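Local coordinates for devB protein (Vibrio cholerae O1 biovar eltor str. N16961, PDB 1Y89), which is probably a 6-phosphogluconolactonase, hydrolysing 6-phosphogluconolactone to 6-phosphogluconate in the pentose phosphate pathway, at residues I33-G38 / W134-V139. Residues are numbered along the deposited sequence; the frame is centred on the assembly and turned at random.
Sequences ISLSGG and WILLGV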
ATOM      1  N   ILE A  33       1.079 -14.923 -12.524  1.00 20.00           N
ATOM      2  CA  ILE A  33       0.438 -14.808 -11.225  1.00 20.68           C
ATOM      3  C   ILE A  33       0.356 -16.199 -10.586  1.00 21.38           C
ATOM      4  O   ILE A  33      -0.054 -17.168 -11.224  1.00 22.23           O
ATOM      5  CB  ILE A  33      -0.953 -14.144 -11.325  1.00 20.43           C
ATOM      6  CG1 ILE A  33      -0.776 -12.712 -11.919  1.00 20.69           C
ATOM      7  CG2 ILE A  33      -1.682 -14.110  -9.899  1.00 19.28           C
ATOM      8  CD1 ILE A  33      -2.009 -12.126 -12.455  1.00 25.97           C
ATOM      9  N   SER A  34       0.776 -16.279  -9.331  1.00 20.20           N
ATOM     10  CA  SER A  34       0.703 -17.532  -8.584  1.00 20.18           C
ATOM     11  C   SER A  34      -0.490 -17.498  -7.597  1.00 20.13           C
ATOM     12  O   SER A  34      -0.603 -16.573  -6.765  1.00 20.68           O
ATOM     13  CB  SER A  34       2.011 -17.770  -7.846  1.00 19.73           C
ATOM     14  OG  SER A  34       1.899 -18.930  -7.026  1.00 20.24           O
ATOM     15  N   LEU A  35      -1.342 -18.524  -7.663  1.00 19.79           N
ATOM     16  CA  LEU A  35      -2.568 -18.575  -6.867  1.00 20.86           C
ATOM     17  C   LEU A  35      -2.459 -19.539  -5.705  1.00 21.72           C
ATOM     18  O   LEU A  35      -1.950 -20.636  -5.871  1.00 21.14           O
ATOM     19  CB  LEU A  35      -3.739 -19.016  -7.746  1.00 20.98           C
ATOM     20  CG  LEU A  35      -4.104 -18.116  -8.941  1.00 21.77           C
ATOM     21  CD1 LEU A  35      -5.245 -18.737  -9.739  1.00 22.45           C
ATOM     22  CD2 LEU A  35      -4.531 -16.709  -8.426  1.00 22.59           C
ATOM     23  N   SER A  36      -2.978 -19.122  -4.548  1.00 22.66           N
ATOM     24  CA  SER A  36      -3.182 -19.986  -3.391  1.00 22.85           C
ATOM     25  C   SER A  36      -4.650 -20.439  -3.449  1.00 24.37           C
ATOM     26  O   SER A  36      -5.447 -19.895  -4.242  1.00 23.08           O
ATOM     27  CB  SER A  36      -2.899 -19.194  -2.100  1.00 22.57           C
ATOM     28  OG  SER A  36      -3.580 -17.959  -2.172  1.00 23.57           O
ATOM     29  N   GLY A  37      -4.995 -21.424  -2.614  1.00 24.03           N
ATOM     30  CA  GLY A  37      -6.365 -21.845  -2.458  1.00 25.16           C
ATOM     31  C   GLY A  37      -6.871 -21.389  -1.093  1.00 26.19           C
ATOM     32  O   GLY A  37      -6.160 -20.745  -0.324  1.00 26.82           O
ATOM     33  N   GLY A  38      -8.097 -21.714  -0.775  1.00 26.07           N
ATOM     34  CA  GLY A  38      -8.627 -21.231   0.511  1.00 27.25           C
ATOM     35  C   GLY A  38      -9.690 -20.175   0.356  1.00 27.73           C
ATOM     36  O   GLY A  38     -10.074 -19.842  -0.776  1.00 27.63           O
ATOM     37  N   TRP A 134       3.464 -11.641  -9.427  1.00 18.78           N
ATOM     38  CA  TRP A 134       2.599 -11.555  -8.252  1.00 19.73           C
ATOM     39  C   TRP A 134       2.311 -12.938  -7.720  1.00 20.70           C
ATOM     40  O   TRP A 134       1.881 -13.844  -8.476  1.00 22.48           O
ATOM     41  CB  TRP A 134       1.270 -10.899  -8.637  1.00 19.13           C
ATOM     42  CG  TRP A 134       0.442 -10.396  -7.445  1.00 20.51           C
ATOM     43  CD1 TRP A 134       0.856 -10.248  -6.137  1.00 20.37           C
ATOM     44  CD2 TRP A 134      -0.907  -9.924  -7.502  1.00 21.50           C
ATOM     45  NE1 TRP A 134      -0.172  -9.717  -5.376  1.00 21.97           N
ATOM     46  CE2 TRP A 134      -1.261  -9.500  -6.196  1.00 22.83           C
ATOM     47  CE3 TRP A 134      -1.865  -9.834  -8.538  1.00 21.29           C
ATOM     48  CZ2 TRP A 134      -2.542  -8.959  -5.893  1.00 22.44           C
ATOM     49  CZ3 TRP A 134      -3.132  -9.297  -8.240  1.00 21.28           C
ATOM     50  CH2 TRP A 134      -3.454  -8.867  -6.925  1.00 22.57           C
ATOM     51  N   ILE A 135       2.533 -13.128  -6.426  1.00 20.07           N
ATOM     52  CA  ILE A 135       2.198 -14.393  -5.790  1.00 19.41           C
ATOM     53  C   ILE A 135       1.232 -14.063  -4.665  1.00 20.10           C
ATOM     54  O   ILE A 135       1.569 -13.268  -3.752  1.00 20.05           O
ATOM     55  CB  ILE A 135       3.469 -15.128  -5.250  1.00 19.44           C
ATOM     56  CG1 ILE A 135       4.489 -15.368  -6.402  1.00 18.36           C
ATOM     57  CG2 ILE A 135       3.095 -16.452  -4.547  1.00 18.51           C
ATOM     58  CD1 ILE A 135       5.771 -16.135  -5.954  1.00 19.29           C
ATOM     59  N   LEU A 136       0.056 -14.692  -4.714  1.00 18.74           N
ATOM     60  CA  LEU A 136      -0.951 -14.564  -3.637  1.00 20.23           C
ATOM     61  C   LEU A 136      -0.723 -15.740  -2.692  1.00 20.04           C
ATOM     62  O   LEU A 136      -0.639 -16.922  -3.151  1.00 20.97           O
ATOM     63  CB  LEU A 136      -2.380 -14.696  -4.217  1.00 20.24           C
ATOM     64  CG  LEU A 136      -2.766 -13.635  -5.279  1.00 23.21           C
ATOM     65  CD1 LEU A 136      -4.302 -13.749  -5.559  1.00 24.07           C
ATOM     66  CD2 LEU A 136      -2.440 -12.274  -4.790  1.00 25.88           C
ATOM     67  N   LEU A 137      -0.618 -15.443  -1.402  1.00 19.41           N
ATOM     68  CA  LEU A 137      -0.252 -16.454  -0.408  1.00 19.75           C
ATOM     69  C   LEU A 137      -1.250 -16.472   0.720  1.00 21.02           C
ATOM     70  O   LEU A 137      -1.889 -15.442   1.009  1.00 21.48           O
ATOM     71  CB  LEU A 137       1.157 -16.181   0.176  1.00 18.81           C
ATOM     72  CG  LEU A 137       2.261 -16.341  -0.872  1.00 20.24           C
ATOM     73  CD1 LEU A 137       3.576 -15.771  -0.289  1.00 17.66           C
ATOM     74  CD2 LEU A 137       2.445 -17.853  -1.247  1.00 17.47           C
ATOM     75  N   GLY A 138      -1.388 -17.653   1.337  1.00 21.18           N
ATOM     76  CA  GLY A 138      -2.132 -17.821   2.579  1.00 21.90           C
ATOM     77  C   GLY A 138      -1.198 -17.886   3.775  1.00 21.69           C
ATOM     78  O   GLY A 138       0.044 -18.086   3.634  1.00 21.86           O
ATOM     79  N   VAL A 139      -1.783 -17.738   4.970  1.00 21.06           N
ATOM     80  CA  VAL A 139      -1.042 -18.030   6.189  1.00 20.91           C
ATOM     81  C   VAL A 139      -1.883 -18.936   7.095  1.00 21.48           C
ATOM     82  O   VAL A 139      -2.927 -18.515   7.541  1.00 20.18           O
ATOM     83  CB  VAL A 139      -0.688 -16.740   6.942  1.00 21.60           C
ATOM     84  CG1 VAL A 139       0.095 -17.065   8.244  1.00 22.29           C
ATOM     85  CG2 VAL A 139       0.105 -15.809   6.042  1.00 19.62           C
TER
HETATM   86  O   HOH W   1       0.558 -18.981  -4.436  1.00 14.71           O
HETATM   87  O   HOH W   2      -4.407 -16.527   0.077  1.00 24.17           O
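Ser34 is joined through its backbone to Trp134 and Leu136. Ser34 N donates to Trp134 O at 2.8 Å, and Leu136 N donates to Ser34 O at 2.9 Å. Both bonds are nearly straight. This is parallel pairing, with Ile135 level with Ser34. On the face it shares with Ile135, Ser34 CB rests 3.7 Å from both Ile135 CG1 and Ile135 CG2. Ser34 OG stands anti to the backbone N (chi1 175°), where it hydrogen-bonds Lys176 NZ and a water. The same water donates to Leu136 O at 2.7 Å, so it bridges the strands where they begin to spread.

Strands 31-35 and 134-137 are neighbours in the central sheet, with strands 62-70 and 186-191 flanking them in a Rossmann-like alpha/beta core. On the face carrying Ile33 and Trp134, Leu136 lies side by side with Leu35, CD1 to CD2 at 4.1 Å, and touches Leu44 of helix 39-48. Leu136 CD2 also sits over the rim of one face of the Trp134 indole. Ile33 CG2 meets that ring obliquely. Ser188 OG holds Trp134 NE1.

Beyond the strand end, Ser36 OG lies 3.3 Å from Leu136 O, at best a weak hydrogen bond. A second water hydrogen-bonds Ser36 OG and donates a weak bond to Leu137 O. Gly38 occupies the N-cap position of helix 39-48. A phosphate ion, probably from the crystallisation liquor, lies near Gly138 and may mark a pocket.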